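Side-chain contact in UPF0045 protein MJ1052 (Methanocaldococcus jannaschii, PDB 2EPI), which is of unknown function but belongs to the UPF0045 family of thiamine-binding-like proteins, so it may bind thiamine or a related small molecule: residues S65-L68 against N69-R73. Residues are numbered along the deposited sequence; the frame is centred on the assembly and turned at random.
Sequences STVL and NDVDR
Val-67 and Val-71 lie side by side in the link from the second helix, 53-68, to the fourth strand, 73-83, of a ferredoxin-like beta-alpha-beta-beta-alpha-beta fold, whose helices pack on an antiparallel sheet. Val-71 can be followed outward: its CB stands 4.2 Å from the carbonyl O of Val-67, and its CG2 comes closer, 3.2 Å from that same O. With CG1 beside the backbone N and anti to the carbonyl carbon (chi1 -68°), CG2 of Val-71 falls between N and C, and this sets it against the Val-67 carbonyl. CG2 of Val-71 also meets CG1 of Val-67 at 4.2 Å, the two side chains pointing the same way. Short, branched and apolar, both valines suit this buried seam, where each also packs on Tyr-25 and Pro-15. The O of Val-67 is also a hydrogen-bond acceptor, taking the N-H of Asp-70 at an N to O distance of 3.1 Å.

Leu-68 reaches further along the link: its CD1 lies 3.6 Å from the carbonyl O of Val-71, and its side chain also packs on Val-74 and on Glu-82 of the second subunit. Polar residues suit the exposed bend between. Asn-69 ND2 donates to Asp-70 OD1 from above the carboxylate plane, and Asp-70 OD2 forms a salt bridge with Lys-28, whose NZ also bonds to the carbonyl O of Thr-66.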
# COMPACT_ATOMS: atom_id res chain seq x y z
N SER A 65 -9.58 -14.88 -2.27
CA SER A 65 -10.61 -15.82 -1.86
C SER A 65 -10.07 -17.19 -1.45
O SER A 65 -10.59 -17.82 -0.53
CB SER A 65 -11.64 -15.99 -2.98
OG SER A 65 -12.17 -14.74 -3.36
N THR A 66 -9.03 -17.64 -2.14
CA THR A 66 -8.44 -18.94 -1.84
C THR A 66 -7.85 -18.96 -0.44
O THR A 66 -7.97 -19.95 0.28
CB THR A 66 -7.35 -19.29 -2.86
OG1 THR A 66 -7.87 -19.17 -4.19
CG2 THR A 66 -6.89 -20.71 -2.66
N VAL A 67 -7.22 -17.86 -0.04
CA VAL A 67 -6.63 -17.79 1.29
C VAL A 67 -7.73 -17.61 2.34
O VAL A 67 -7.64 -18.15 3.44
CB VAL A 67 -5.63 -16.62 1.40
CG1 VAL A 67 -5.11 -16.52 2.83
CG2 VAL A 67 -4.47 -16.85 0.44
N LEU A 68 -8.77 -16.87 1.99
CA LEU A 68 -9.88 -16.63 2.91
C LEU A 68 -10.62 -17.94 3.18
O LEU A 68 -11.30 -18.08 4.19
CB LEU A 68 -10.83 -15.59 2.32
CG LEU A 68 -12.03 -15.16 3.17
CD1 LEU A 68 -11.56 -14.59 4.51
CD2 LEU A 68 -12.84 -14.13 2.40
N ASN A 69 -10.49 -18.90 2.27
CA ASN A 69 -11.15 -20.19 2.43
C ASN A 69 -10.67 -20.90 3.69
O ASN A 69 -11.43 -21.64 4.32
CB ASN A 69 -10.89 -21.09 1.22
CG ASN A 69 -11.59 -22.43 1.33
OD1 ASN A 69 -12.81 -22.51 1.18
ND2 ASN A 69 -10.83 -23.48 1.61
N ASP A 70 -9.41 -20.66 4.07
CA ASP A 70 -8.82 -21.32 5.23
C ASP A 70 -8.67 -20.50 6.51
O ASP A 70 -8.31 -21.05 7.55
CB ASP A 70 -7.46 -21.91 4.85
CG ASP A 70 -7.51 -22.75 3.59
OD1 ASP A 70 -8.48 -23.51 3.42
OD2 ASP A 70 -6.56 -22.66 2.78
N VAL A 71 -8.91 -19.19 6.44
CA VAL A 71 -8.80 -18.34 7.62
C VAL A 71 -10.03 -17.43 7.74
O VAL A 71 -10.78 -17.28 6.78
CB VAL A 71 -7.53 -17.46 7.57
CG1 VAL A 71 -6.29 -18.33 7.70
CG2 VAL A 71 -7.49 -16.66 6.27
N ASP A 72 -10.22 -16.84 8.91
CA ASP A 72 -11.38 -15.97 9.13
C ASP A 72 -11.26 -14.58 8.54
O ASP A 72 -12.27 -13.92 8.31
CB ASP A 72 -11.69 -15.83 10.62
CG ASP A 72 -12.23 -17.10 11.24
OD1 ASP A 72 -12.93 -17.86 10.55
OD2 ASP A 72 -11.95 -17.32 12.44
N ARG A 73 -10.04 -14.11 8.29
CA ARG A 73 -9.86 -12.76 7.77
C ARG A 73 -8.61 -12.63 6.92
O ARG A 73 -7.57 -13.20 7.25
CB ARG A 73 -9.80 -11.78 8.93
CG ARG A 73 -9.66 -10.32 8.53
CD ARG A 73 -9.70 -9.44 9.78
NE ARG A 73 -9.52 -8.03 9.49
CZ ARG A 73 -9.39 -7.09 10.42
NH1 ARG A 73 -9.42 -7.42 11.71
NH2 ARG A 73 -9.22 -5.82 10.07